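Local coordinates for protein Rho guanyl nucleotide exchange factor (Rom2), putative (Aspergillus fumigatus Af293, PDB 5O51) that probably acts, as a whole protein, as a guanyl-nucleotide exchange factor for Rho GTPases, of which this chain is the CNH beta-propeller domain, at residues L78-A92 against A103-F116. Numbering follows the deposited sequence.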
loop_
_atom_site.group_PDB
_atom_site.type_symbol
_atom_site.label_atom_id
_atom_site.label_comp_id
_atom_site.label_asym_id
_atom_site.label_seq_id
_atom_site.Cartn_x
_atom_site.Cartn_y
_atom_site.Cartn_z
ATOM N N LEU A 78 10.313 -8.723 2.389
ATOM C CA LEU A 78 10.804 -7.482 1.731
ATOM C C LEU A 78 10.689 -6.249 2.664
ATOM O O LEU A 78 9.587 -5.943 3.241
ATOM C CB LEU A 78 10.019 -7.228 0.471
ATOM C CG LEU A 78 9.928 -8.401 -0.531
ATOM C CD1 LEU A 78 8.987 -7.986 -1.657
ATOM C CD2 LEU A 78 11.329 -8.707 -1.069
ATOM N N VAL A 79 11.831 -5.577 2.869
ATOM C CA VAL A 79 11.936 -4.485 3.855
ATOM C C VAL A 79 12.579 -3.226 3.264
ATOM O O VAL A 79 13.696 -3.281 2.789
ATOM C CB VAL A 79 12.764 -4.960 5.056
ATOM C CG1 VAL A 79 13.022 -3.834 6.060
ATOM C CG2 VAL A 79 12.043 -6.134 5.734
ATOM N N LEU A 80 11.889 -2.087 3.357
ATOM C CA LEU A 80 12.409 -0.779 2.993
ATOM C C LEU A 80 12.740 -0.006 4.299
ATOM O O LEU A 80 11.835 0.358 5.028
ATOM C CB LEU A 80 11.426 -0.020 2.154
ATOM C CG LEU A 80 11.848 1.383 1.663
ATOM C CD1 LEU A 80 13.140 1.304 0.874
ATOM C CD2 LEU A 80 10.769 2.019 0.797
ATOM N N ALA A 81 14.055 0.170 4.601
ATOM C CA ALA A 81 14.574 0.722 5.872
ATOM C C ALA A 81 15.592 1.814 5.538
ATOM O O ALA A 81 16.617 1.561 4.870
ATOM C CB ALA A 81 15.236 -0.346 6.710
ATOM N N ASN A 82 15.257 3.033 5.912
ATOM C CA ASN A 82 16.111 4.192 5.631
ATOM C C ASN A 82 16.573 4.191 4.192
ATOM O O ASN A 82 17.787 4.235 3.888
ATOM C CB ASN A 82 17.286 4.194 6.593
ATOM C CG ASN A 82 17.917 5.585 6.747
ATOM O OD1 ASN A 82 17.322 6.606 6.435
ATOM N ND2 ASN A 82 19.126 5.603 7.258
ATOM N N LYS A 83 15.576 4.030 3.322
ATOM C CA LYS A 83 15.687 4.087 1.846
ATOM C C LYS A 83 16.421 2.969 1.168
ATOM O O LYS A 83 16.594 2.989 -0.053
ATOM C CB LYS A 83 16.196 5.447 1.390
ATOM C CG LYS A 83 15.342 6.551 1.982
ATOM C CD LYS A 83 15.844 7.895 1.518
ATOM C CE LYS A 83 14.827 8.976 1.852
ATOM N NZ LYS A 83 15.471 10.315 1.853
ATOM N N THR A 84 16.755 1.940 1.933
ATOM C CA THR A 84 17.395 0.761 1.380
ATOM C C THR A 84 16.396 -0.390 1.410
ATOM O O THR A 84 15.871 -0.743 2.512
ATOM C CB THR A 84 18.642 0.380 2.191
ATOM O OG1 THR A 84 19.540 1.485 2.201
ATOM C CG2 THR A 84 19.364 -0.837 1.584
ATOM N N LEU A 85 16.219 -0.993 0.223
ATOM C CA LEU A 85 15.365 -2.143 0.002
ATOM C C LEU A 85 16.156 -3.419 0.087
ATOM O O LEU A 85 17.156 -3.563 -0.595
ATOM C CB LEU A 85 14.655 -2.017 -1.367
ATOM C CG LEU A 85 13.671 -3.168 -1.725
ATOM C CD1 LEU A 85 12.495 -3.218 -0.718
ATOM C CD2 LEU A 85 13.133 -3.024 -3.153
ATOM N N SER A 86 15.696 -4.370 0.909
ATOM C CA SER A 86 16.404 -5.637 1.134
ATOM C C SER A 86 15.457 -6.816 1.304
ATOM O O SER A 86 14.336 -6.658 1.769
ATOM C CB SER A 86 17.300 -5.619 2.431
ATOM O OG SER A 86 18.006 -4.403 2.689
ATOM N N SER A 87 15.970 -8.012 1.076
ATOM C CA SER A 87 15.245 -9.209 1.357
ATOM C C SER A 87 15.809 -9.925 2.578
ATOM O O SER A 87 16.984 -9.800 2.924
ATOM C CB SER A 87 15.293 -10.129 0.149
ATOM O OG SER A 87 16.553 -10.783 0.095
ATOM N N TYR A 88 14.962 -10.665 3.265
ATOM C CA TYR A 88 15.407 -11.607 4.290
ATOM C C TYR A 88 14.673 -12.925 4.042
ATOM O O TYR A 88 13.502 -12.923 3.640
ATOM C CB TYR A 88 15.017 -11.142 5.672
ATOM C CG TYR A 88 15.633 -9.900 6.182
ATOM C CD1 TYR A 88 15.174 -8.667 5.769
ATOM C CD2 TYR A 88 16.647 -9.940 7.175
ATOM C CE1 TYR A 88 15.689 -7.497 6.288
ATOM C CE2 TYR A 88 17.233 -8.763 7.646
ATOM C CZ TYR A 88 16.725 -7.553 7.173
ATOM O OH TYR A 88 17.210 -6.371 7.616
ATOM N N PRO A 89 15.296 -14.055 4.362
ATOM C CA PRO A 89 14.444 -15.237 4.316
ATOM C C PRO A 89 13.419 -15.243 5.467
ATOM O O PRO A 89 13.676 -14.734 6.558
ATOM C CB PRO A 89 15.442 -16.411 4.442
ATOM C CG PRO A 89 16.631 -15.860 5.134
ATOM C CD PRO A 89 16.653 -14.352 4.881
ATOM N N MET A 90 12.278 -15.845 5.206
ATOM C CA MET A 90 11.195 -15.887 6.203
ATOM C C MET A 90 11.545 -16.608 7.482
ATOM O O MET A 90 10.972 -16.342 8.549
ATOM C CB MET A 90 9.922 -16.541 5.605
ATOM C CG MET A 90 8.662 -15.891 6.145
ATOM S SD MET A 90 8.275 -14.365 5.241
ATOM C CE MET A 90 7.440 -15.146 3.861
ATOM N N GLU A 91 12.480 -17.536 7.409
ATOM C CA GLU A 91 12.977 -18.128 8.649
ATOM C C GLU A 91 13.612 -17.096 9.619
ATOM O O GLU A 91 13.585 -17.337 10.834
ATOM C CB GLU A 91 13.893 -19.329 8.365
ATOM C CG GLU A 91 15.116 -19.014 7.533
ATOM C CD GLU A 91 15.898 -20.244 7.059
ATOM O OE1 GLU A 91 15.660 -21.369 7.570
ATOM O OE2 GLU A 91 16.778 -20.059 6.173
ATOM N N ALA A 92 14.095 -15.931 9.140
ATOM C CA ALA A 92 14.456 -14.816 10.060
ATOM C C ALA A 92 13.422 -14.532 11.171
ATOM O O ALA A 92 13.756 -13.986 12.240
ATOM C CB ALA A 92 14.657 -13.505 9.290
ATOM N N ALA A 103 20.228 -16.397 8.948
ATOM C CA ALA A 103 18.854 -16.028 8.525
ATOM C C ALA A 103 18.439 -14.552 8.743
ATOM O O ALA A 103 17.662 -14.012 7.960
ATOM C CB ALA A 103 17.839 -16.945 9.193
ATOM N N LYS A 104 18.961 -13.890 9.780
ATOM C CA LYS A 104 18.708 -12.449 9.983
ATOM C C LYS A 104 19.659 -11.576 9.196
ATOM O O LYS A 104 19.660 -10.376 9.368
ATOM C CB LYS A 104 18.729 -12.082 11.467
ATOM C CG LYS A 104 17.729 -12.923 12.284
ATOM C CD LYS A 104 17.666 -12.476 13.707
ATOM C CE LYS A 104 16.769 -13.389 14.559
ATOM N NZ LYS A 104 15.367 -12.931 14.391
ATOM N N ARG A 105 20.443 -12.151 8.294
ATOM C CA ARG A 105 21.311 -11.300 7.408
ATOM C C ARG A 105 20.555 -10.668 6.216
ATOM O O ARG A 105 19.868 -11.374 5.496
ATOM C CB ARG A 105 22.497 -12.120 6.886
ATOM C CG ARG A 105 23.730 -11.276 6.542
ATOM C CD ARG A 105 25.005 -12.118 6.615
ATOM N NE ARG A 105 25.305 -12.534 7.989
ATOM C CZ ARG A 105 26.314 -13.326 8.348
ATOM N NH1 ARG A 105 27.148 -13.810 7.431
ATOM N NH2 ARG A 105 26.490 -13.632 9.637
ATOM N N PRO A 106 20.659 -9.347 6.021
ATOM C CA PRO A 106 19.953 -8.810 4.846
ATOM C C PRO A 106 20.663 -9.027 3.548
ATOM O O PRO A 106 21.857 -8.983 3.525
ATOM C CB PRO A 106 19.868 -7.301 5.126
ATOM C CG PRO A 106 20.979 -7.046 6.098
ATOM C CD PRO A 106 20.967 -8.270 6.986
ATOM N N LYS A 107 19.902 -9.220 2.475
ATOM C CA LYS A 107 20.396 -9.152 1.126
ATOM C C LYS A 107 19.946 -7.814 0.485
ATOM O O LYS A 107 18.752 -7.579 0.259
ATOM C CB LYS A 107 19.906 -10.385 0.406
ATOM C CG LYS A 107 20.573 -10.658 -0.913
ATOM C CD LYS A 107 20.585 -12.159 -1.218
ATOM C CE LYS A 107 20.628 -12.428 -2.729
ATOM N NZ LYS A 107 21.678 -11.644 -3.464
ATOM N N LYS A 108 20.889 -6.909 0.217
ATOM C CA LYS A 108 20.591 -5.643 -0.506
ATOM C C LYS A 108 19.981 -5.842 -1.899
ATOM O O LYS A 108 20.479 -6.627 -2.687
ATOM C CB LYS A 108 21.864 -4.844 -0.668
ATOM C CG LYS A 108 21.623 -3.436 -1.142
ATOM C CD LYS A 108 22.932 -2.663 -1.065
ATOM C CE LYS A 108 22.749 -1.187 -1.369
ATOM N NZ LYS A 108 24.023 -0.474 -1.704
ATOM N N ILE A 109 18.878 -5.175 -2.194
ATOM C CA ILE A 109 18.287 -5.309 -3.526
ATOM C C ILE A 109 18.580 -4.029 -4.273
ATOM O O ILE A 109 19.073 -4.072 -5.369
ATOM C CB ILE A 109 16.776 -5.582 -3.526
ATOM C CG1 ILE A 109 16.464 -6.898 -2.811
ATOM C CG2 ILE A 109 16.237 -5.633 -4.968
ATOM C CD1 ILE A 109 15.062 -6.911 -2.250
ATOM N N GLN A 110 18.280 -2.909 -3.650
ATOM C CA GLN A 110 18.562 -1.624 -4.178
ATOM C C GLN A 110 18.911 -0.661 -3.034
ATOM O O GLN A 110 18.206 -0.607 -1.972
ATOM C CB GLN A 110 17.332 -1.133 -4.887
ATOM C CG GLN A 110 17.417 0.311 -5.334
ATOM C CD GLN A 110 16.516 0.581 -6.520
ATOM O OE1 GLN A 110 16.554 -0.150 -7.519
ATOM N NE2 GLN A 110 15.717 1.646 -6.434
ATOM N N GLY A 111 19.928 0.158 -3.316
ATOM C CA GLY A 111 20.512 1.076 -2.363
ATOM C C GLY A 111 19.719 2.268 -1.915
ATOM O O GLY A 111 19.796 2.637 -0.716
ATOM N N HIS A 112 18.990 2.885 -2.854
ATOM C CA HIS A 112 18.255 4.129 -2.616
ATOM C C HIS A 112 16.876 3.892 -3.219
ATOM O O HIS A 112 16.801 3.556 -4.371
ATOM C CB HIS A 112 18.966 5.328 -3.285
ATOM C CG HIS A 112 18.492 6.665 -2.794
ATOM N ND1 HIS A 112 17.364 7.282 -3.286
ATOM C CD2 HIS A 112 18.978 7.485 -1.831
ATOM C CE1 HIS A 112 17.168 8.420 -2.642
ATOM N NE2 HIS A 112 18.141 8.571 -1.761
ATOM N N ALA A 113 15.801 3.998 -2.436
ATOM C CA ALA A 113 14.430 3.796 -2.950
ATOM C C ALA A 113 13.467 4.503 -2.068
ATOM O O ALA A 113 13.597 4.507 -0.831
ATOM C CB ALA A 113 14.082 2.301 -3.032
ATOM N N ASN A 114 12.481 5.097 -2.680
ATOM C CA ASN A 114 11.414 5.792 -1.975
ATOM C C ASN A 114 10.154 4.936 -1.690
ATOM O O ASN A 114 9.555 5.127 -0.673
ATOM C CB ASN A 114 11.064 7.066 -2.774
ATOM C CG ASN A 114 12.286 7.963 -2.926
ATOM O OD1 ASN A 114 12.899 8.056 -4.001
ATOM N ND2 ASN A 114 12.733 8.507 -1.794
ATOM N N PHE A 115 9.734 4.067 -2.609
ATOM C CA PHE A 115 8.692 3.044 -2.353
ATOM C C PHE A 115 8.881 1.827 -3.248
ATOM O O PHE A 115 9.793 1.804 -4.101
ATOM C CB PHE A 115 7.228 3.574 -2.371
ATOM C CG PHE A 115 6.759 4.184 -3.674
ATOM C CD1 PHE A 115 6.973 5.534 -3.941
ATOM C CD2 PHE A 115 5.996 3.458 -4.570
ATOM C CE1 PHE A 115 6.505 6.120 -5.109
ATOM C CE2 PHE A 115 5.514 4.035 -5.741
ATOM C CZ PHE A 115 5.767 5.367 -6.015
ATOM N N PHE A 116 8.118 0.769 -2.956
ATOM C CA PHE A 116 8.102 -0.417 -3.775
ATOM C C PHE A 116 6.734 -1.088 -3.890
ATOM O O PHE A 116 5.842 -0.825 -3.106
ATOM C CB PHE A 116 9.154 -1.378 -3.289
ATOM C CG PHE A 116 8.765 -2.219 -2.081
ATOM C CD1 PHE A 116 8.133 -3.447 -2.240
ATOM C CD2 PHE A 116 9.129 -1.820 -0.788
ATOM C CE1 PHE A 116 7.839 -4.251 -1.145
ATOM C CE2 PHE A 116 8.843 -2.626 0.308
ATOM C CZ PHE A 116 8.207 -3.864 0.119
#
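Leu85 pairs with the edge strand 107-110 through its backbone and packs on Ile109 and Phe116 through its side chain. Its CB sits 3.9 Å from Gln110 O. CG lies anti to the backbone N (chi1 -178°), which carries the branch to Ile109, whose CD1 is 4.0 Å from Leu85 CG. At the tip, Leu85 CD1 stands over one face of the Phe116 ring, toward the rim, 3.6 Å from Phe116 CD2. This is a CH-pi contact. The same ring takes Leu80 CB at its edge, and Leu78 CB approaches its CZ obliquely.

Leu85 O accepts two backbone N-H groups. Ile109 N lies 2.8 Å from Leu85 O, and the bond from Gln110 N is weak. Ile109 and Gln110 therefore both face Leu85, which makes a classic beta bulge. Beyond it, Ser87 and Lys107 form an antiparallel hydrogen-bonded pair. Lys107 N points almost straight at Ser87 O (179° at the hydrogen).

Further along, Pro106 lies alongside Tyr88, with its CA over one face of the ring. Lys104 O meets the ring edge, 3.4 Å from Tyr88 CE2. Lys104 turns at its last torsion (chi4 -84°), and its NZ gives a hydrogen bond to Ala92 O at 2.9 Å. Val59 O of the neighbouring sheet is a second acceptor for this ammonium.

Strands 84-89 and 107-110 are the third and fourth of one four-stranded antiparallel sheet. After 107-110 the chain runs through 111-114 into strand 115-120, the first strand of the next sheet. This blade-to-blade passage is characteristic of the WD40-like beta-propeller of CNH domains.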